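Local coordinates for uncharacterized protein (Bordetella bronchiseptica, PDB 4XG0) that belongs to the DUF1537 kinase family and probably phosphorylates an acid sugar in a catabolic pathway, at residues A[293-298]-A[336-341]; A[324-327]-A[331-334]; A[342-347]-A[368-373]. One frame throughout, in Å; residues are numbered along the deposited sequence.

Contact 1: residues A[293-298]-A[336-341]; sequences ADDRNW and ARRLGE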
ATOM      1  N   ALA A 293     -12.892  -6.160 -34.564  1.00 32.92           N
ATOM      2  CA  ALA A 293     -12.281  -6.979 -35.618  1.00 33.99           C
ATOM      3  C   ALA A 293     -11.390  -6.178 -36.573  1.00 35.31           C
ATOM      4  O   ALA A 293     -10.830  -6.744 -37.509  1.00 35.78           O
ATOM      5  CB  ALA A 293     -13.371  -7.721 -36.418  1.00 37.35           C
ATOM      6  N   ASP A 294     -11.256  -4.876 -36.333  1.00 31.17           N
ATOM      7  CA  ASP A 294     -10.537  -3.968 -37.225  1.00 31.87           C
ATOM      8  C   ASP A 294      -9.224  -3.544 -36.577  1.00 30.76           C
ATOM      9  O   ASP A 294      -9.209  -2.800 -35.590  1.00 29.93           O
ATOM     10  CB  ASP A 294     -11.403  -2.739 -37.492  1.00 38.36           C
ATOM     11  CG  ASP A 294     -10.853  -1.867 -38.608  1.00 43.11           C
ATOM     12  OD1 ASP A 294      -9.644  -1.963 -38.914  1.00 41.46           O
ATOM     13  OD2 ASP A 294     -11.639  -1.077 -39.173  1.00 45.90           O
ATOM     14  N   ASP A 295      -8.111  -4.055 -37.085  1.00 37.82           N
ATOM     15  CA  ASP A 295      -6.875  -3.884 -36.341  1.00 39.63           C
ATOM     16  C   ASP A 295      -6.461  -2.415 -36.358  1.00 30.34           C
ATOM     17  O   ASP A 295      -5.719  -1.960 -35.475  1.00 30.45           O
ATOM     18  CB  ASP A 295      -5.751  -4.779 -36.864  1.00 40.95           C
ATOM     19  CG  ASP A 295      -4.685  -5.042 -35.806  1.00 32.69           C
ATOM     20  OD1 ASP A 295      -5.032  -5.559 -34.713  1.00 30.75           O
ATOM     21  OD2 ASP A 295      -3.503  -4.747 -36.089  1.00 34.64           O
ATOM     22  N   ARG A 296      -6.948  -1.685 -37.352  1.00 32.10           N
ATOM     23  CA  ARG A 296      -6.690  -0.243 -37.442  1.00 35.32           C
ATOM     24  C   ARG A 296      -7.239   0.517 -36.247  1.00 34.94           C
ATOM     25  O   ARG A 296      -6.620   1.464 -35.758  1.00 39.71           O
ATOM     26  CB  ARG A 296      -7.265   0.314 -38.736  1.00 36.40           C
ATOM     27  CG  ARG A 296      -6.471  -0.166 -39.958  1.00 46.22           C
ATOM     28  CD  ARG A 296      -7.161   0.160 -41.252  1.00 48.12           C
ATOM     29  NE  ARG A 296      -8.502  -0.412 -41.280  1.00 51.28           N
ATOM     30  CZ  ARG A 296      -9.303  -0.405 -42.339  1.00 54.92           C
ATOM     31  NH1 ARG A 296      -8.895   0.133 -43.482  1.00 54.24           N
ATOM     32  NH2 ARG A 296     -10.508  -0.952 -42.253  1.00 46.46           N
ATOM     33  N   ASN A 297      -8.404   0.090 -35.760  1.00 33.99           N
ATOM     34  CA  ASN A 297      -9.029   0.736 -34.609  1.00 32.14           C
ATOM     35  C   ASN A 297      -8.184   0.469 -33.343  1.00 29.11           C
ATOM     36  O   ASN A 297      -7.956   1.358 -32.525  1.00 29.68           O
ATOM     37  CB  ASN A 297     -10.459   0.206 -34.439  1.00 40.03           C
ATOM     38  CG  ASN A 297     -11.296   1.038 -33.475  1.00 48.16           C
ATOM     39  OD1 ASN A 297     -11.231   0.857 -32.255  1.00 54.81           O
ATOM     40  ND2 ASN A 297     -12.130   1.923 -34.025  1.00 38.75           N
ATOM     41  N   TRP A 298      -7.700  -0.763 -33.195  1.00 36.60           N
ATOM     42  CA  TRP A 298      -6.826  -1.117 -32.075  1.00 31.24           C
ATOM     43  C   TRP A 298      -5.553  -0.279 -32.114  1.00 36.12           C
ATOM     44  O   TRP A 298      -5.175   0.332 -31.110  1.00 34.87           O
ATOM     45  CB  TRP A 298      -6.435  -2.598 -32.147  1.00 33.73           C
ATOM     46  CG  TRP A 298      -5.305  -3.000 -31.215  1.00 31.15           C
ATOM     47  CD1 TRP A 298      -4.035  -3.381 -31.582  1.00 35.38           C
ATOM     48  CD2 TRP A 298      -5.343  -3.073 -29.788  1.00 24.31           C
ATOM     49  NE1 TRP A 298      -3.290  -3.674 -30.469  1.00 28.64           N
ATOM     50  CE2 TRP A 298      -4.076  -3.502 -29.355  1.00 26.78           C
ATOM     51  CE3 TRP A 298      -6.333  -2.825 -28.825  1.00 25.38           C
ATOM     52  CZ2 TRP A 298      -3.767  -3.682 -28.028  1.00 25.76           C
ATOM     53  CZ3 TRP A 298      -6.029  -3.000 -27.516  1.00 29.97           C
ATOM     54  CH2 TRP A 298      -4.746  -3.422 -27.116  1.00 28.69           C
ATOM     55  N   ALA A 336     -13.823 -12.664 -27.195  1.00 28.52           N
ATOM     56  CA  ALA A 336     -12.910 -12.863 -26.072  1.00 29.22           C
ATOM     57  C   ALA A 336     -11.519 -13.267 -26.599  1.00 28.97           C
ATOM     58  O   ALA A 336     -10.488 -12.808 -26.105  1.00 26.70           O
ATOM     59  CB  ALA A 336     -13.458 -13.921 -25.173  1.00 29.66           C
ATOM     60  N   ARG A 337     -11.502 -14.113 -27.621  1.00 29.55           N
ATOM     61  CA  ARG A 337     -10.227 -14.578 -28.189  1.00 33.44           C
ATOM     62  C   ARG A 337      -9.433 -13.366 -28.662  1.00 28.61           C
ATOM     63  O   ARG A 337      -8.228 -13.225 -28.397  1.00 30.88           O
ATOM     64  CB  ARG A 337     -10.480 -15.519 -29.361  1.00 34.98           C
ATOM     65  N   ARG A 338     -10.125 -12.506 -29.391  1.00 25.66           N
ATOM     66  CA  ARG A 338      -9.558 -11.277 -29.925  1.00 26.43           C
ATOM     67  C   ARG A 338      -9.083 -10.321 -28.831  1.00 29.15           C
ATOM     68  O   ARG A 338      -7.972  -9.788 -28.916  1.00 28.40           O
ATOM     69  CB  ARG A 338     -10.596 -10.603 -30.814  1.00 29.19           C
ATOM     70  CG  ARG A 338     -10.206  -9.243 -31.372  1.00 31.52           C
ATOM     71  CD  ARG A 338      -9.165  -9.379 -32.438  1.00 32.15           C
ATOM     72  NE  ARG A 338      -8.892  -8.110 -33.103  1.00 31.37           N
ATOM     73  CZ  ARG A 338      -7.747  -7.833 -33.725  1.00 36.99           C
ATOM     74  NH1 ARG A 338      -7.577  -6.653 -34.297  1.00 28.59           N
ATOM     75  NH2 ARG A 338      -6.771  -8.733 -33.754  1.00 35.45           N
ATOM     76  N   LEU A 339      -9.915 -10.078 -27.818  1.00 24.93           N
ATOM     77  CA  LEU A 339      -9.498  -9.213 -26.714  1.00 22.87           C
ATOM     78  C   LEU A 339      -8.257  -9.778 -26.026  1.00 26.95           C
ATOM     79  O   LEU A 339      -7.341  -9.041 -25.635  1.00 26.77           O
ATOM     80  CB  LEU A 339     -10.644  -9.012 -25.703  1.00 24.95           C
ATOM     81  CG  LEU A 339     -11.603  -7.875 -26.041  1.00 36.18           C
ATOM     82  CD1 LEU A 339     -12.663  -7.795 -24.947  1.00 39.19           C
ATOM     83  CD2 LEU A 339     -10.877  -6.534 -26.194  1.00 27.53           C
ATOM     84  N   GLY A 340      -8.211 -11.099 -25.911  1.00 26.50           N
ATOM     85  CA  GLY A 340      -7.079 -11.769 -25.294  1.00 27.80           C
ATOM     86  C   GLY A 340      -5.820 -11.545 -26.081  1.00 26.87           C
ATOM     87  O   GLY A 340      -4.755 -11.261 -25.521  1.00 28.57           O
ATOM     88  N   GLU A 341      -5.924 -11.691 -27.392  1.00 26.01           N
ATOM     89  CA  GLU A 341      -4.751 -11.503 -28.241  1.00 29.63           C
ATOM     90  C   GLU A 341      -4.258 -10.062 -28.172  1.00 28.55           C
ATOM     91  O   GLU A 341      -3.046  -9.827 -28.069  1.00 27.59           O
ATOM     92  CB  GLU A 341      -5.049 -11.888 -29.683  1.00 34.48           C
ATOM     93  CG  GLU A 341      -5.137 -13.390 -29.885  1.00 49.50           C
ATOM     94  CD  GLU A 341      -4.088 -13.919 -30.857  1.00 58.93           C
ATOM     95  OE1 GLU A 341      -4.262 -13.724 -32.084  1.00 59.28           O
ATOM     96  OE2 GLU A 341      -3.093 -14.532 -30.397  1.00 58.68           O
TER
HETATM   97  O   HOH W   1      -9.285  -4.457 -33.255  1.00 33.85           O
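Ala-293 and Arg-338 mark the closest backbone approach of segments 293-298 and 336-341, yet their CA atoms stay 7.6 Å apart, and the gap between the start of helix 295-304 and helix 334-349 is bridged by one long side chain, that of Arg-338. Its CG stands anti to the backbone N (chi1 175°), the chain bends once at chi2, and the guanidinium ends beside Asp-295. There NH1 of Arg-338 donates to OD1 of Asp-295 at 2.8 Å, a salt bridge with an N-H...O angle of 148°. The carboxylate is met on its anti lone pair, away from OD2; only NH1 is bonded, and the planes of the two groups are 53° apart, unlike a side-on, two-pronged grip. A water lies 3.0 Å from Arg-338 NH1 and 2.9 Å from the carbonyl O of Asp-294, and can link the guanidinium to the backbone just before the helix. At the start of helix 295-304, Asp-294 is the N-cap: its OD1 accepts from the backbone N of Arg-296 at 3.1 Å, and the NE and NH2 of Arg-296 grip the two carboxylate oxygens side-on. Arg-338 NE also donates to Leu-292 O, and Asp-295 OD1 has a second salt bridge to Arg-345. With two arginines on one oxygen, the negative charge of Asp-295 is probably well stabilised, and this surface contact is joined by charge and hydrogen bonds more than by apolar contact.

Contact 2: residues A[324-327]-A[331-334]; sequences EGRL and DADS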
ATOM      1  N   GLU A 324     -21.040  -7.043 -26.666  1.00 39.54           N
ATOM      2  CA  GLU A 324     -21.820  -8.265 -26.752  1.00 36.85           C
ATOM      3  C   GLU A 324     -21.776  -8.848 -28.166  1.00 35.94           C
ATOM      4  O   GLU A 324     -21.658  -8.110 -29.144  1.00 38.77           O
ATOM      5  CB  GLU A 324     -23.273  -7.960 -26.344  1.00 49.78           C
ATOM      6  CG  GLU A 324     -24.193  -9.170 -26.298  1.00 56.57           C
ATOM      7  CD  GLU A 324     -25.215  -9.098 -25.157  1.00 70.49           C
ATOM      8  OE1 GLU A 324     -25.192  -8.124 -24.361  1.00 70.04           O
ATOM      9  OE2 GLU A 324     -26.043 -10.030 -25.054  1.00 76.20           O
ATOM     10  N   GLY A 325     -21.857 -10.175 -28.257  1.00 36.05           N
ATOM     11  CA  GLY A 325     -21.979 -10.866 -29.527  1.00 37.51           C
ATOM     12  C   GLY A 325     -20.713 -11.546 -30.023  1.00 35.35           C
ATOM     13  O   GLY A 325     -19.843 -11.967 -29.251  1.00 36.75           O
ATOM     14  N   ARG A 326     -20.631 -11.684 -31.334  1.00 31.72           N
ATOM     15  CA  ARG A 326     -19.462 -12.297 -31.948  1.00 37.65           C
ATOM     16  C   ARG A 326     -19.003 -11.431 -33.102  1.00 39.13           C
ATOM     17  O   ARG A 326     -19.801 -10.714 -33.703  1.00 36.78           O
ATOM     18  CB  ARG A 326     -19.806 -13.697 -32.458  1.00 40.18           C
ATOM     19  CG  ARG A 326     -20.915 -13.706 -33.495  1.00 49.69           C
ATOM     20  CD  ARG A 326     -20.941 -15.018 -34.248  1.00 49.55           C
ATOM     21  NE  ARG A 326     -21.496 -16.093 -33.433  1.00 56.45           N
ATOM     22  CZ  ARG A 326     -21.284 -17.386 -33.656  1.00 61.38           C
ATOM     23  NH1 ARG A 326     -21.841 -18.291 -32.864  1.00 62.92           N
ATOM     24  NH2 ARG A 326     -20.518 -17.779 -34.667  1.00 53.35           N
ATOM     25  N   LEU A 327     -17.708 -11.494 -33.412  1.00 39.52           N
ATOM     26  CA  LEU A 327     -17.187 -10.794 -34.569  1.00 35.34           C
ATOM     27  C   LEU A 327     -17.783 -11.376 -35.846  1.00 33.66           C
ATOM     28  O   LEU A 327     -17.977 -12.591 -35.959  1.00 35.49           O
ATOM     29  CB  LEU A 327     -15.666 -10.943 -34.613  1.00 36.52           C
ATOM     30  CG  LEU A 327     -14.958 -10.556 -33.321  1.00 32.85           C
ATOM     31  CD1 LEU A 327     -13.471 -10.645 -33.532  1.00 32.58           C
ATOM     32  CD2 LEU A 327     -15.364  -9.171 -32.898  1.00 32.70           C
ATOM     33  N   ASP A 331     -16.069 -17.318 -35.094  1.00 39.85           N
ATOM     34  CA  ASP A 331     -16.348 -17.975 -33.818  1.00 40.21           C
ATOM     35  C   ASP A 331     -17.364 -17.348 -32.874  1.00 44.22           C
ATOM     36  O   ASP A 331     -17.422 -16.128 -32.735  1.00 35.52           O
ATOM     37  CB  ASP A 331     -15.037 -17.927 -33.000  1.00 44.83           C
ATOM     38  CG  ASP A 331     -14.662 -19.250 -32.413  1.00 50.81           C
ATOM     39  OD1 ASP A 331     -14.191 -20.127 -33.171  1.00 53.82           O
ATOM     40  OD2 ASP A 331     -14.816 -19.402 -31.183  1.00 58.19           O
ATOM     41  N   ALA A 332     -18.082 -18.200 -32.141  1.00 50.46           N
ATOM     42  CA  ALA A 332     -18.853 -17.753 -30.985  1.00 47.15           C
ATOM     43  C   ALA A 332     -17.952 -17.176 -29.887  1.00 42.64           C
ATOM     44  O   ALA A 332     -18.392 -16.348 -29.104  1.00 45.13           O
ATOM     45  CB  ALA A 332     -19.706 -18.902 -30.421  1.00 47.76           C
ATOM     46  N   ASP A 333     -16.685 -17.593 -29.834  1.00 42.37           N
ATOM     47  CA  ASP A 333     -15.767 -17.090 -28.801  1.00 43.33           C
ATOM     48  C   ASP A 333     -14.785 -16.050 -29.360  1.00 37.59           C
ATOM     49  O   ASP A 333     -13.785 -15.727 -28.720  1.00 39.59           O
ATOM     50  CB  ASP A 333     -14.965 -18.242 -28.168  1.00 43.89           C
ATOM     51  CG  ASP A 333     -14.242 -17.822 -26.883  1.00 47.98           C
ATOM     52  OD1 ASP A 333     -14.917 -17.240 -26.005  1.00 50.70           O
ATOM     53  OD2 ASP A 333     -13.008 -18.065 -26.744  1.00 39.78           O
ATOM     54  N   SER A 334     -15.099 -15.507 -30.535  1.00 31.78           N
ATOM     55  CA  SER A 334     -14.183 -14.652 -31.279  1.00 33.80           C
ATOM     56  C   SER A 334     -13.895 -13.341 -30.563  1.00 35.69           C
ATOM     57  O   SER A 334     -12.770 -12.835 -30.634  1.00 30.38           O
ATOM     58  CB  SER A 334     -14.714 -14.390 -32.700  1.00 35.90           C
ATOM     59  OG  SER A 334     -16.038 -13.893 -32.685  1.00 36.41           O
TER
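An Asx turn and a type I beta turn, both beginning at Asp-331, lead the connection after strand 317-321 into helix 334-349, and the earlier part of the same loop, at Arg-326 and Leu-327, folds back against them. The CA atoms of Arg-326 and Ala-332 come within 5.6 Å. The polar link is the hydroxyl of Ser-334, the first residue of the helix: OG accepts from the backbone N of Leu-327 at 3.0 Å, with an N-H...O angle of 144°, and donates to the carbonyl O of Asp-331 at 2.6 Å. A chi1 of 53° sets OG between the backbone N and the carbonyl carbon of its own residue, from where it reaches both parts of the loop. In the Asx turn, OD2 of Asp-331 accepts from N of Asp-333 at 2.9 Å, on the anti side of the carboxylate. Arg-326 lays one face of its guanidinium across the turn backbone, with CA of Ala-332 3.5 Å above the centre of the group, while NH1 lies 3.3 Å from the Ala-332 CB. Its NH2 also donates to Leu-330 O. Leu-327 adds an apolar contact: its CG lies 3.9 Å from CB of Ser-334, and its side chain also packs on Val-335 and Arg-338 of helix 334-349 and on Leu-289 and Leu-292 of helix 289-292, so Leu-327 touches both helices.

Contact 3: residues A[342-347]-A[368-373]; sequences LAARLV and AALQAS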
ATOM      1  N   LEU A 342      -5.183  -9.096 -28.238  1.00 23.69           N
ATOM      2  CA  LEU A 342      -4.777  -7.675 -28.168  1.00 24.36           C
ATOM      3  C   LEU A 342      -4.157  -7.300 -26.794  1.00 22.51           C
ATOM      4  O   LEU A 342      -3.128  -6.609 -26.723  1.00 23.18           O
ATOM      5  CB  LEU A 342      -5.977  -6.773 -28.491  1.00 23.04           C
ATOM      6  CG  LEU A 342      -6.530  -6.963 -29.923  1.00 24.93           C
ATOM      7  CD1 LEU A 342      -7.769  -6.125 -30.176  1.00 33.53           C
ATOM      8  CD2 LEU A 342      -5.471  -6.647 -30.978  1.00 29.04           C
ATOM      9  N   ALA A 343      -4.773  -7.767 -25.715  1.00 20.40           N
ATOM     10  CA  ALA A 343      -4.230  -7.529 -24.386  1.00 23.71           C
ATOM     11  C   ALA A 343      -2.791  -8.015 -24.344  1.00 23.27           C
ATOM     12  O   ALA A 343      -1.912  -7.332 -23.808  1.00 19.99           O
ATOM     13  CB  ALA A 343      -5.052  -8.230 -23.325  1.00 21.04           C
ATOM     14  N   ALA A 344      -2.544  -9.192 -24.910  1.00 20.99           N
ATOM     15  CA  ALA A 344      -1.182  -9.764 -24.878  1.00 20.94           C
ATOM     16  C   ALA A 344      -0.231  -8.923 -25.686  1.00 24.78           C
ATOM     17  O   ALA A 344       0.921  -8.689 -25.273  1.00 21.90           O
ATOM     18  CB  ALA A 344      -1.179 -11.199 -25.398  1.00 22.85           C
ATOM     19  N   ARG A 345      -0.673  -8.482 -26.859  1.00 23.03           N
ATOM     20  CA  ARG A 345       0.177  -7.620 -27.667  1.00 19.73           C
ATOM     21  C   ARG A 345       0.593  -6.371 -26.885  1.00 21.68           C
ATOM     22  O   ARG A 345       1.757  -5.930 -26.941  1.00 25.73           O
ATOM     23  CB  ARG A 345      -0.496  -7.257 -28.977  1.00 21.30           C
ATOM     24  CG  ARG A 345      -0.397  -8.328 -30.049  1.00 37.33           C
ATOM     25  CD  ARG A 345      -1.306  -8.068 -31.252  1.00 42.03           C
ATOM     26  NE  ARG A 345      -1.154  -6.731 -31.827  1.00 33.26           N
ATOM     27  CZ  ARG A 345      -1.940  -6.238 -32.784  1.00 29.43           C
ATOM     28  NH1 ARG A 345      -2.905  -6.975 -33.264  1.00 32.54           N
ATOM     29  NH2 ARG A 345      -1.754  -5.009 -33.260  1.00 37.27           N
ATOM     30  N   LEU A 346      -0.352  -5.800 -26.157  1.00 22.35           N
ATOM     31  CA  LEU A 346      -0.097  -4.576 -25.384  1.00 23.08           C
ATOM     32  C   LEU A 346       0.873  -4.768 -24.212  1.00 21.02           C
ATOM     33  O   LEU A 346       1.783  -3.959 -23.978  1.00 23.35           O
ATOM     34  CB  LEU A 346      -1.422  -4.054 -24.851  1.00 21.40           C
ATOM     35  CG  LEU A 346      -1.312  -2.689 -24.191  1.00 25.63           C
ATOM     36  CD1 LEU A 346      -0.534  -1.743 -25.022  1.00 38.14           C
ATOM     37  CD2 LEU A 346      -2.712  -2.157 -24.015  1.00 27.96           C
ATOM     38  N   VAL A 347       0.640  -5.824 -23.442  1.00 22.40           N
ATOM     39  CA  VAL A 347       1.544  -6.197 -22.369  1.00 20.13           C
ATOM     40  C   VAL A 347       2.975  -6.393 -22.866  1.00 18.56           C
ATOM     41  O   VAL A 347       3.939  -5.963 -22.231  1.00 20.88           O
ATOM     42  CB  VAL A 347       1.078  -7.487 -21.706  1.00 21.27           C
ATOM     43  CG1 VAL A 347       2.153  -8.031 -20.808  1.00 26.19           C
ATOM     44  CG2 VAL A 347      -0.237  -7.252 -20.944  1.00 21.99           C
ATOM     45  N   ALA A 368      -4.003 -17.678 -22.823  1.00 25.63           N
ATOM     46  CA  ALA A 368      -3.679 -18.500 -23.977  1.00 27.98           C
ATOM     47  C   ALA A 368      -2.828 -17.662 -24.915  1.00 24.30           C
ATOM     48  O   ALA A 368      -1.838 -18.158 -25.477  1.00 27.92           O
ATOM     49  CB  ALA A 368      -4.923 -18.980 -24.670  1.00 28.77           C
ATOM     50  N   ALA A 369      -3.197 -16.391 -25.062  1.00 26.35           N
ATOM     51  CA  ALA A 369      -2.487 -15.482 -25.975  1.00 24.51           C
ATOM     52  C   ALA A 369      -1.078 -15.206 -25.525  1.00 26.22           C
ATOM     53  O   ALA A 369      -0.190 -14.992 -26.340  1.00 27.80           O
ATOM     54  CB  ALA A 369      -3.216 -14.203 -26.140  1.00 26.89           C
ATOM     55  N   LEU A 370      -0.873 -15.188 -24.216  1.00 24.56           N
ATOM     56  CA  LEU A 370       0.475 -15.022 -23.656  1.00 25.23           C
ATOM     57  C   LEU A 370       1.221 -16.349 -23.460  1.00 28.54           C
ATOM     58  O   LEU A 370       2.350 -16.364 -22.986  1.00 29.32           O
ATOM     59  CB  LEU A 370       0.401 -14.267 -22.340  1.00 22.41           C
ATOM     60  CG  LEU A 370       0.023 -12.786 -22.415  1.00 22.67           C
ATOM     61  CD1 LEU A 370      -0.282 -12.253 -21.037  1.00 25.37           C
ATOM     62  CD2 LEU A 370       1.188 -12.007 -23.016  1.00 24.41           C
ATOM     63  N   GLN A 371       0.581 -17.456 -23.832  1.00 26.00           N
ATOM     64  CA  GLN A 371       1.193 -18.787 -23.769  1.00 28.74           C
ATOM     65  C   GLN A 371       1.572 -19.145 -22.334  1.00 26.27           C
ATOM     66  O   GLN A 371       2.531 -19.878 -22.083  1.00 31.39           O
ATOM     67  CB  GLN A 371       2.399 -18.877 -24.732  1.00 30.73           C
ATOM     68  CG  GLN A 371       2.078 -18.337 -26.139  1.00 37.32           C
ATOM     69  CD  GLN A 371       3.318 -18.215 -27.042  1.00 44.67           C
ATOM     70  OE1 GLN A 371       4.430 -17.930 -26.570  1.00 55.79           O
ATOM     71  NE2 GLN A 371       3.123 -18.420 -28.340  1.00 43.71           N
ATOM     72  N   ALA A 372       0.789 -18.629 -21.390  1.00 25.84           N
ATOM     73  CA  ALA A 372       0.965 -18.964 -19.999  1.00 25.75           C
ATOM     74  C   ALA A 372       0.341 -20.311 -19.706  1.00 29.13           C
ATOM     75  O   ALA A 372      -0.779 -20.602 -20.168  1.00 32.90           O
ATOM     76  CB  ALA A 372       0.339 -17.893 -19.107  1.00 23.73           C
ATOM     77  N   SER A 373       1.061 -21.124 -18.947  1.00 30.44           N
ATOM     78  CA  SER A 373       0.575 -22.453 -18.570  1.00 39.52           C
ATOM     79  C   SER A 373      -0.396 -22.364 -17.388  1.00 38.88           C
ATOM     80  O   SER A 373      -1.323 -23.165 -17.233  1.00 42.45           O
ATOM     81  CB  SER A 373       1.752 -23.337 -18.191  1.00 42.50           C
ATOM     82  OG  SER A 373       2.512 -22.754 -17.148  1.00 45.97           O
TER
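Ala-344 and Leu-370 bring their CA atoms to 5.6 Å, the nearest backbone approach between helical segment 342-347 and the end of helix 360-369 in segment 368-373. The second segment then turns away from the first: Gln-371 has positive phi (61°) and its N bonds back to Ala-368 O at 3.0 Å, within a Schellman motif that closes the helix. Just before that turn, two side chains meet a single methyl group. Ala-344 CB faces segment 368-373 and lies 3.7 Å from the CB of Ala-369, methyl against methyl. It also sits 3.5 Å from CD2 and 3.6 Å from CG of Leu-370, and the first of these is tighter than usual for carbon atoms. In Leu-370 a chi1 of -70° puts CG beside the backbone N and anti to the carbonyl carbon, which carries the branch over to Ala-344, where CD2 is also 3.8 Å from the Ala-344 CA. The small residues Ala-344 and Ala-369 thus permit this close approach, with no hydrogen bond across it. Behind it Ala-343 and Val-347 of the first helix pack on strand 259-263, and Leu-370 packs on Leu-390 of strand 385-391. The arrangement is one of neighbouring helices packed along a mixed beta sheet, as in an alpha/beta fold: helix 334-349 makes the beta-alpha-beta crossover from strand 317-321 to the parallel strand 354-358, past strand 259-263, and helix 360-369 follows strand 354-358, consistent with a nucleotide-binding domain.

Helix 334-349 runs through all three contacts. Its first residue, Ser-334, takes part in contact 2, its next turn reaches helix 295-304 in contact 1, and its later part meets the end of helix 360-369 in contact 3. The chemistry differs with burial: contact 1 is a charged surface contact, contact 2 is partly buried and rests on a serine hydroxyl plus a guanidinium laid on backbone, and contact 3 is buried, and its contacts across the segments are apolar. Contacts 1 and 2 meet at Leu-327, whose CD1 packs on Arg-338 and Ala-293. Contacts 1 and 3 are joined where Asp-295 pairs with Arg-345, while contacts 2 and 3 do not touch.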